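Local coordinates for methyltransferase (Streptococcus mutans, PDB 2B78), which is probably an S-adenosylmethionine-dependent methyltransferase that may bind RNA, although its substrate has not been established, at residues H90-R98 / F174-S182; Y222-M232 / L250-L260. All blocks are in the same frame, centred on the assembly; numbering follows the deposited sequence.

Interaction 1. Residues H90-R98 / F174-S182; sequences HSKLTTAYR and FLILENGIS
Thr-95 grips Leu-177 by both of the latter's backbone polar groups. Its own N donates to Leu-177 O at 2.7 Å, while Leu-177 N returns a nearly straight bond to Thr-95 OG1 at 3.0 Å. The hydroxyl reaches that amide because chi1 of 64° sets OG1 between the backbone N and the carbonyl carbon. One residue back, Thr-94 OG1 receives Asn-179 N almost in line (3.1 Å, 176°); one further, Leu-93 O accepts from Gly-180 N at 2.8 Å. Alongside these bonds, the CD2 methyl of Leu-177 rests against Lys-92 O and Leu-93 O, and Leu-93 CD2 lies 4.0 Å from Gly-180 CA. Deeper in, Ala-96 CB meets the CD1 end of Ile-176 at 3.7 Å. Water 1 donates to both Ala-96 O and Glu-178 OE2; the other carboxylate oxygen of Glu-178 is salt-bridged to Arg-203 of helix 200-210. Ser-91 OG accepts from Leu-93 N, forming an ST turn just before the contact. The hairpin is closed by a type I' turn from Glu-178 to Ile-181, whose positive-phi Asn-179 and Gly-180 are characteristic of a beta-hairpin with a two-residue loop, here joined to the loop entering edge strand 96-101.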
loop_
_atom_site.group_PDB
_atom_site.type_symbol
_atom_site.label_atom_id
_atom_site.label_comp_id
_atom_site.label_asym_id
_atom_site.label_seq_id
_atom_site.Cartn_x
_atom_site.Cartn_y
_atom_site.Cartn_z
ATOM N N HIS A 90 -15.531 -14.559 0.642
ATOM C CA HIS A 90 -16.461 -15.344 1.439
ATOM C C HIS A 90 -16.854 -14.581 2.697
ATOM O O HIS A 90 -18.036 -14.340 2.943
ATOM C CB HIS A 90 -15.805 -16.673 1.829
ATOM C CG HIS A 90 -16.689 -17.582 2.624
ATOM N ND1 HIS A 90 -16.209 -18.698 3.277
ATOM C CD2 HIS A 90 -18.022 -17.551 2.863
ATOM C CE1 HIS A 90 -17.208 -19.314 3.885
ATOM N NE2 HIS A 90 -18.320 -18.638 3.649
ATOM N N SER A 91 -15.852 -14.205 3.486
ATOM C CA SER A 91 -16.063 -13.483 4.737
ATOM C C SER A 91 -16.663 -12.095 4.548
ATOM O O SER A 91 -16.225 -11.334 3.682
ATOM C CB SER A 91 -14.737 -13.358 5.488
ATOM O OG SER A 91 -14.879 -12.528 6.633
ATOM N N LYS A 92 -17.657 -11.753 5.363
ATOM C CA LYS A 92 -18.268 -10.436 5.243
ATOM C C LYS A 92 -17.784 -9.463 6.324
ATOM O O LYS A 92 -18.303 -8.352 6.439
ATOM C CB LYS A 92 -19.799 -10.545 5.257
ATOM C CG LYS A 92 -20.351 -11.206 4.001
ATOM C CD LYS A 92 -21.853 -11.052 3.863
ATOM C CE LYS A 92 -22.340 -11.652 2.540
ATOM N NZ LYS A 92 -23.833 -11.638 2.386
ATOM N N LEU A 93 -16.782 -9.875 7.098
ATOM C CA LEU A 93 -16.208 -9.012 8.142
ATOM C C LEU A 93 -15.339 -7.957 7.477
ATOM O O LEU A 93 -15.101 -6.889 8.042
ATOM C CB LEU A 93 -15.335 -9.820 9.108
ATOM C CG LEU A 93 -16.026 -10.701 10.152
ATOM C CD1 LEU A 93 -14.970 -11.487 10.917
ATOM C CD2 LEU A 93 -16.847 -9.839 11.101
ATOM N N THR A 94 -14.850 -8.283 6.282
ATOM C CA THR A 94 -14.005 -7.381 5.496
ATOM C C THR A 94 -14.546 -7.330 4.078
ATOM O O THR A 94 -14.453 -8.309 3.344
ATOM C CB THR A 94 -12.561 -7.889 5.462
ATOM O OG1 THR A 94 -11.981 -7.725 6.759
ATOM C CG2 THR A 94 -11.741 -7.115 4.422
ATOM N N THR A 95 -15.104 -6.186 3.687
ATOM C CA THR A 95 -15.690 -6.058 2.363
ATOM C C THR A 95 -14.844 -5.239 1.401
ATOM O O THR A 95 -15.259 -4.965 0.275
ATOM C CB THR A 95 -17.108 -5.452 2.443
ATOM O OG1 THR A 95 -17.044 -4.111 2.950
ATOM C CG2 THR A 95 -17.978 -6.294 3.362
ATOM N N ALA A 96 -13.650 -4.859 1.836
ATOM C CA ALA A 96 -12.754 -4.105 0.974
ATOM C C ALA A 96 -11.388 -4.758 1.105
ATOM O O ALA A 96 -10.852 -4.850 2.203
ATOM C CB ALA A 96 -12.694 -2.627 1.401
ATOM N N TYR A 97 -10.843 -5.230 -0.012
ATOM C CA TYR A 97 -9.537 -5.878 -0.019
ATOM C C TYR A 97 -8.996 -5.880 -1.439
ATOM O O TYR A 97 -9.713 -5.531 -2.379
ATOM C CB TYR A 97 -9.643 -7.307 0.529
ATOM C CG TYR A 97 -10.607 -8.207 -0.223
ATOM C CD1 TYR A 97 -10.156 -9.058 -1.232
ATOM C CD2 TYR A 97 -11.976 -8.197 0.068
ATOM C CE1 TYR A 97 -11.042 -9.876 -1.928
ATOM C CE2 TYR A 97 -12.871 -9.012 -0.630
ATOM C CZ TYR A 97 -12.396 -9.845 -1.623
ATOM O OH TYR A 97 -13.277 -10.642 -2.324
ATOM N N ARG A 98 -7.738 -6.268 -1.615
ATOM C CA ARG A 98 -7.154 -6.261 -2.954
ATOM C C ARG A 98 -7.400 -7.538 -3.762
ATOM O O ARG A 98 -7.156 -8.643 -3.279
ATOM C CB ARG A 98 -5.654 -5.974 -2.874
ATOM C CG ARG A 98 -4.936 -6.057 -4.222
ATOM C CD ARG A 98 -3.732 -5.134 -4.276
ATOM N NE ARG A 98 -4.137 -3.733 -4.245
ATOM C CZ ARG A 98 -3.306 -2.707 -4.392
ATOM N NH1 ARG A 98 -2.011 -2.914 -4.584
ATOM N NH2 ARG A 98 -3.778 -1.469 -4.343
ATOM N N PHE A 174 -18.766 6.456 0.869
ATOM C CA PHE A 174 -19.580 5.388 1.433
ATOM C C PHE A 174 -18.749 4.567 2.411
ATOM O O PHE A 174 -17.530 4.719 2.471
ATOM C CB PHE A 174 -20.151 4.497 0.316
ATOM C CG PHE A 174 -19.101 3.829 -0.545
ATOM C CD1 PHE A 174 -18.588 2.576 -0.202
ATOM C CD2 PHE A 174 -18.623 4.456 -1.690
ATOM C CE1 PHE A 174 -17.602 1.956 -0.995
ATOM C CE2 PHE A 174 -17.643 3.852 -2.492
ATOM C CZ PHE A 174 -17.132 2.604 -2.145
ATOM N N LEU A 175 -19.408 3.699 3.172
ATOM C CA LEU A 175 -18.721 2.878 4.158
ATOM C C LEU A 175 -18.447 1.462 3.674
ATOM O O LEU A 175 -19.183 0.917 2.844
ATOM C CB LEU A 175 -19.557 2.784 5.435
ATOM C CG LEU A 175 -19.982 4.060 6.165
ATOM C CD1 LEU A 175 -20.973 3.694 7.279
ATOM C CD2 LEU A 175 -18.769 4.773 6.719
ATOM N N ILE A 176 -17.358 0.887 4.176
ATOM C CA ILE A 176 -17.007 -0.498 3.894
ATOM C C ILE A 176 -16.685 -1.061 5.267
ATOM O O ILE A 176 -16.631 -0.306 6.253
ATOM C CB ILE A 176 -15.794 -0.642 2.915
ATOM C CG1 ILE A 176 -14.563 0.101 3.436
ATOM C CG2 ILE A 176 -16.190 -0.126 1.519
ATOM C CD1 ILE A 176 -13.718 -0.709 4.407
ATOM N N LEU A 177 -16.513 -2.378 5.356
ATOM C CA LEU A 177 -16.208 -3.005 6.625
ATOM C C LEU A 177 -14.838 -3.649 6.514
ATOM O O LEU A 177 -14.487 -4.190 5.461
ATOM C CB LEU A 177 -17.253 -4.081 6.941
ATOM C CG LEU A 177 -17.581 -4.403 8.401
ATOM C CD1 LEU A 177 -18.403 -3.265 8.992
ATOM C CD2 LEU A 177 -18.374 -5.707 8.476
ATOM N N GLU A 178 -14.060 -3.566 7.593
ATOM C CA GLU A 178 -12.733 -4.184 7.642
ATOM C C GLU A 178 -12.518 -4.651 9.071
ATOM O O GLU A 178 -12.565 -3.845 10.003
ATOM C CB GLU A 178 -11.629 -3.192 7.270
ATOM C CG GLU A 178 -10.263 -3.857 7.039
ATOM C CD GLU A 178 -9.116 -2.859 7.019
ATOM O OE1 GLU A 178 -8.754 -2.347 8.101
ATOM O OE2 GLU A 178 -8.574 -2.589 5.926
ATOM N N ASN A 179 -12.280 -5.952 9.238
ATOM C CA ASN A 179 -12.088 -6.532 10.560
ATOM C C ASN A 179 -13.357 -6.320 11.372
ATOM O O ASN A 179 -13.320 -6.254 12.598
ATOM C CB ASN A 179 -10.909 -5.869 11.267
ATOM C CG ASN A 179 -9.587 -6.146 10.588
ATOM O OD1 ASN A 179 -8.751 -5.248 10.448
ATOM N ND2 ASN A 179 -9.378 -7.390 10.175
ATOM N N GLY A 180 -14.483 -6.180 10.686
ATOM C CA GLY A 180 -15.732 -5.991 11.400
ATOM C C GLY A 180 -16.093 -4.589 11.848
ATOM O O GLY A 180 -17.083 -4.420 12.555
ATOM N N ILE A 181 -15.303 -3.586 11.483
ATOM C CA ILE A 181 -15.642 -2.211 11.851
ATOM C C ILE A 181 -15.750 -1.380 10.570
ATOM O O ILE A 181 -15.227 -1.770 9.512
ATOM C CB ILE A 181 -14.630 -1.591 12.855
ATOM C CG1 ILE A 181 -13.304 -1.288 12.180
ATOM C CG2 ILE A 181 -14.415 -2.556 14.037
ATOM C CD1 ILE A 181 -12.427 -0.353 13.012
ATOM N N SER A 182 -16.446 -0.249 10.649
ATOM C CA SER A 182 -16.669 0.592 9.470
ATOM C C SER A 182 -15.633 1.667 9.214
ATOM O O SER A 182 -15.058 2.227 10.147
ATOM C CB SER A 182 -18.049 1.259 9.562
ATOM O OG SER A 182 -19.081 0.291 9.639
HETATM O O HOH W 1 -8.807 -4.430 3.917
#

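Interaction 2. Residues Y222-M232 / L250-L260; sequences YTAAFSVAAAM and LSLAHFEANHL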
loop_
_atom_site.group_PDB
_atom_site.type_symbol
_atom_site.label_atom_id
_atom_site.label_comp_id
_atom_site.label_asym_id
_atom_site.label_seq_id
_atom_site.Cartn_x
_atom_site.Cartn_y
_atom_site.Cartn_z
ATOM N N TYR A 222 -3.566 10.910 8.114
ATOM C CA TYR A 222 -4.299 10.872 6.842
ATOM C C TYR A 222 -5.800 11.001 7.099
ATOM O O TYR A 222 -6.347 12.113 6.992
ATOM C CB TYR A 222 -3.959 9.599 6.040
ATOM C CG TYR A 222 -4.709 9.498 4.726
ATOM C CD1 TYR A 222 -4.920 10.623 3.929
ATOM C CD2 TYR A 222 -5.276 8.288 4.318
ATOM C CE1 TYR A 222 -5.691 10.545 2.758
ATOM C CE2 TYR A 222 -6.048 8.202 3.157
ATOM C CZ TYR A 222 -6.254 9.334 2.387
ATOM O OH TYR A 222 -7.055 9.257 1.274
ATOM N N THR A 223 -6.476 9.899 7.430
ATOM C CA THR A 223 -7.892 9.977 7.759
ATOM C C THR A 223 -8.105 9.339 9.130
ATOM O O THR A 223 -9.226 9.014 9.525
ATOM C CB THR A 223 -8.802 9.300 6.703
ATOM O OG1 THR A 223 -8.543 7.893 6.651
ATOM C CG2 THR A 223 -8.562 9.920 5.339
ATOM N N ALA A 224 -7.001 9.179 9.854
ATOM C CA ALA A 224 -7.011 8.624 11.205
ATOM C C ALA A 224 -7.581 7.213 11.316
ATOM O O ALA A 224 -8.186 6.869 12.335
ATOM C CB ALA A 224 -7.774 9.561 12.132
ATOM N N ALA A 225 -7.397 6.392 10.283
ATOM C CA ALA A 225 -7.911 5.026 10.350
ATOM C C ALA A 225 -7.281 4.241 11.516
ATOM O O ALA A 225 -7.941 3.382 12.108
ATOM C CB ALA A 225 -7.669 4.301 9.028
ATOM N N PHE A 226 -6.015 4.510 11.846
ATOM C CA PHE A 226 -5.365 3.809 12.972
ATOM C C PHE A 226 -5.980 4.258 14.293
ATOM O O PHE A 226 -6.089 3.480 15.245
ATOM C CB PHE A 226 -3.859 4.103 13.042
ATOM C CG PHE A 226 -3.023 3.364 12.040
ATOM C CD1 PHE A 226 -3.114 1.983 11.900
ATOM C CD2 PHE A 226 -2.094 4.059 11.263
ATOM C CE1 PHE A 226 -2.287 1.303 11.003
ATOM C CE2 PHE A 226 -1.264 3.392 10.369
ATOM C CZ PHE A 226 -1.359 2.009 10.237
ATOM N N SER A 227 -6.367 5.530 14.355
ATOM C CA SER A 227 -6.954 6.084 15.561
ATOM C C SER A 227 -8.319 5.477 15.858
ATOM O O SER A 227 -8.620 5.134 17.010
ATOM C CB SER A 227 -7.068 7.601 15.427
ATOM O OG SER A 227 -5.783 8.162 15.243
ATOM N N VAL A 228 -9.146 5.334 14.825
ATOM C CA VAL A 228 -10.465 4.742 15.005
ATOM C C VAL A 228 -10.319 3.272 15.419
ATOM O O VAL A 228 -11.064 2.784 16.268
ATOM C CB VAL A 228 -11.328 4.875 13.703
ATOM C CG1 VAL A 228 -10.782 3.985 12.602
ATOM C CG2 VAL A 228 -12.779 4.536 14.000
ATOM N N ALA A 229 -9.340 2.581 14.839
ATOM C CA ALA A 229 -9.082 1.174 15.166
ATOM C C ALA A 229 -8.716 1.062 16.648
ATOM O O ALA A 229 -9.263 0.235 17.394
ATOM C CB ALA A 229 -7.932 0.636 14.295
ATOM N N ALA A 230 -7.785 1.904 17.076
ATOM C CA ALA A 230 -7.364 1.907 18.471
ATOM C C ALA A 230 -8.542 2.230 19.397
ATOM O O ALA A 230 -8.682 1.635 20.466
ATOM C CB ALA A 230 -6.242 2.919 18.663
ATOM N N ALA A 231 -9.390 3.167 18.982
ATOM C CA ALA A 231 -10.555 3.549 19.772
ATOM C C ALA A 231 -11.496 2.355 19.968
ATOM O O ALA A 231 -12.050 2.157 21.057
ATOM C CB ALA A 231 -11.301 4.700 19.078
ATOM N N MET A 232 -11.681 1.569 18.904
ATOM C CA MET A 232 -12.549 0.396 18.952
ATOM C C MET A 232 -11.925 -0.721 19.779
ATOM O O MET A 232 -12.599 -1.683 20.155
ATOM C CB MET A 232 -12.835 -0.120 17.537
ATOM C CG MET A 232 -13.760 0.781 16.715
ATOM S SD MET A 232 -15.335 1.106 17.530
ATOM C CE MET A 232 -16.080 -0.545 17.509
ATOM N N LEU A 250 -12.764 13.855 6.992
ATOM C CA LEU A 250 -12.521 12.462 6.599
ATOM C C LEU A 250 -12.224 11.567 7.783
ATOM O O LEU A 250 -12.471 10.365 7.736
ATOM C CB LEU A 250 -11.361 12.375 5.607
ATOM C CG LEU A 250 -11.544 13.142 4.295
ATOM C CD1 LEU A 250 -10.361 12.875 3.387
ATOM C CD2 LEU A 250 -12.837 12.702 3.625
ATOM N N SER A 251 -11.672 12.142 8.844
ATOM C CA SER A 251 -11.374 11.361 10.031
ATOM C C SER A 251 -12.649 11.194 10.852
ATOM O O SER A 251 -12.933 10.115 11.373
ATOM C CB SER A 251 -10.286 12.058 10.860
ATOM O OG SER A 251 -9.079 12.139 10.125
ATOM N N LEU A 252 -13.424 12.268 10.955
ATOM C CA LEU A 252 -14.674 12.253 11.708
ATOM C C LEU A 252 -15.650 11.202 11.171
ATOM O O LEU A 252 -16.417 10.580 11.934
ATOM C CB LEU A 252 -15.330 13.645 11.647
ATOM C CG LEU A 252 -14.594 14.802 12.329
ATOM C CD1 LEU A 252 -15.264 16.142 11.994
ATOM C CD2 LEU A 252 -14.580 14.567 13.833
ATOM N N ALA A 253 -15.611 11.007 9.856
ATOM C CA ALA A 253 -16.487 10.058 9.185
ATOM C C ALA A 253 -16.349 8.631 9.698
ATOM O O ALA A 253 -17.340 7.914 9.779
ATOM C CB ALA A 253 -16.243 10.092 7.694
ATOM N N HIS A 254 -15.131 8.213 10.024
ATOM C CA HIS A 254 -14.907 6.857 10.537
ATOM C C HIS A 254 -15.463 6.742 11.956
ATOM O O HIS A 254 -16.144 5.769 12.301
ATOM C CB HIS A 254 -13.408 6.540 10.588
ATOM C CG HIS A 254 -12.733 6.548 9.253
ATOM N ND1 HIS A 254 -11.433 6.977 9.083
ATOM C CD2 HIS A 254 -13.157 6.143 8.036
ATOM C CE1 HIS A 254 -11.086 6.833 7.817
ATOM N NE2 HIS A 254 -12.117 6.327 7.160
ATOM N N PHE A 255 -15.160 7.738 12.781
ATOM C CA PHE A 255 -15.613 7.740 14.162
ATOM C C PHE A 255 -17.130 7.738 14.235
ATOM O O PHE A 255 -17.711 7.043 15.064
ATOM C CB PHE A 255 -15.037 8.952 14.907
ATOM C CG PHE A 255 -13.611 8.756 15.367
ATOM C CD1 PHE A 255 -13.332 8.056 16.539
ATOM C CD2 PHE A 255 -12.552 9.249 14.613
ATOM C CE1 PHE A 255 -12.007 7.848 16.955
ATOM C CE2 PHE A 255 -11.224 9.049 15.016
ATOM C CZ PHE A 255 -10.953 8.347 16.190
ATOM N N GLU A 256 -17.761 8.507 13.349
ATOM C CA GLU A 256 -19.215 8.594 13.291
ATOM C C GLU A 256 -19.833 7.254 12.872
ATOM O O GLU A 256 -20.838 6.813 13.439
ATOM C CB GLU A 256 -19.618 9.691 12.298
ATOM C CG GLU A 256 -21.119 9.804 12.017
ATOM C CD GLU A 256 -21.935 10.106 13.269
ATOM O OE1 GLU A 256 -21.578 11.052 14.005
ATOM O OE2 GLU A 256 -22.940 9.403 13.513
ATOM N N ALA A 257 -19.219 6.611 11.884
ATOM C CA ALA A 257 -19.708 5.330 11.362
ATOM C C ALA A 257 -19.705 4.261 12.432
ATOM O O ALA A 257 -20.492 3.315 12.373
ATOM C CB ALA A 257 -18.845 4.880 10.196
ATOM N N ASN A 258 -18.812 4.404 13.408
ATOM C CA ASN A 258 -18.709 3.436 14.490
ATOM C C ASN A 258 -19.345 3.940 15.778
ATOM O O ASN A 258 -19.140 3.374 16.852
ATOM C CB ASN A 258 -17.242 3.071 14.705
ATOM C CG ASN A 258 -16.637 2.393 13.490
ATOM O OD1 ASN A 258 -15.802 2.968 12.789
ATOM N ND2 ASN A 258 -17.072 1.162 13.225
ATOM N N HIS A 259 -20.112 5.018 15.649
ATOM C CA HIS A 259 -20.829 5.637 16.757
ATOM C C HIS A 259 -19.963 5.861 17.994
ATOM O O HIS A 259 -20.395 5.617 19.115
ATOM C CB HIS A 259 -22.038 4.779 17.119
ATOM C CG HIS A 259 -22.819 4.311 15.929
ATOM N ND1 HIS A 259 -23.479 5.178 15.084
ATOM C CD2 HIS A 259 -23.007 3.071 15.418
ATOM C CE1 HIS A 259 -24.038 4.491 14.103
ATOM N NE2 HIS A 259 -23.767 3.211 14.282
ATOM N N LEU A 260 -18.744 6.341 17.784
ATOM C CA LEU A 260 -17.825 6.599 18.885
ATOM C C LEU A 260 -17.916 8.034 19.393
ATOM O O LEU A 260 -17.927 8.972 18.605
ATOM C CB LEU A 260 -16.386 6.322 18.437
ATOM C CG LEU A 260 -15.993 4.858 18.212
ATOM C CD1 LEU A 260 -14.728 4.806 17.365
ATOM C CD2 LEU A 260 -15.795 4.159 19.545
#
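Val-228 projects from helix 225-232 into a hollow made by His-254, Phe-255, Asn-258 and Leu-260. Its CB stands over the centre of one face of the Phe-255 ring, 4.2 Å above the plane, while CG2, anti to the backbone N, meets His-254 CB at 4.0 Å and Leu-260 CD1 at 3.9 Å. One turn on, Ala-231 CB touches Phe-255 CE1 and Leu-260 CD1. Met-232, bent at chi2 and chi3, curls its sulfur over the Leu-260 branches, with SD 3.7 Å from CD2. The two helices run nearly parallel, 23° apart with axes 9.4 Å from each other, following strands 215-219 and 237-242 on one side of the parallel part of the mixed sheet in a Rossmann-like methyltransferase fold. Helix 247-257 ends in a Schellman motif, with His-259 at C-prime, and the chain then turns Leu-260 back toward Ala-231. Just before helix 225-232, Thr-223 wedges between Leu-250 and His-254: CG2 lies against Leu-250 CB, and OG1, hydrogen-bonded to Gly-194 O, sits at the imidazole edge, 3.0 Å from His-254 CE1. His-254 ND1 donates weakly to Thr-223 O (125°), whereas NE2 is bonded to Asn-184 O. Ala-224 CB packs on Ser-251 OG, which is hydrogen-bonded to Ser-247 O.

In the fold
Interactions 1 and 2 have centres 14 Å apart and meet directly where both strands of the 174-182 hairpin pack on the C-terminal part of helix 247-257 and on Asn-258 after it. Leu-175 CD2 lies 3.5 Å from Ala-257 CB, and Ser-182 CB is 3.8 Å from the same methyl; Ile-181 packs on Asn-258. The hairpin thus bridges the loop before strand 96-101 and the helical layer of the methyltransferase fold. Interaction 1 lies away from the annotated sites. Interaction 2 borders the S-adenosyl-L-homocysteine site, which is empty in this chain: the side chains of Tyr-222 and Leu-250 are each about 4 Å from those of the ligand-binding residues Asp-242 and Arg-246, respectively.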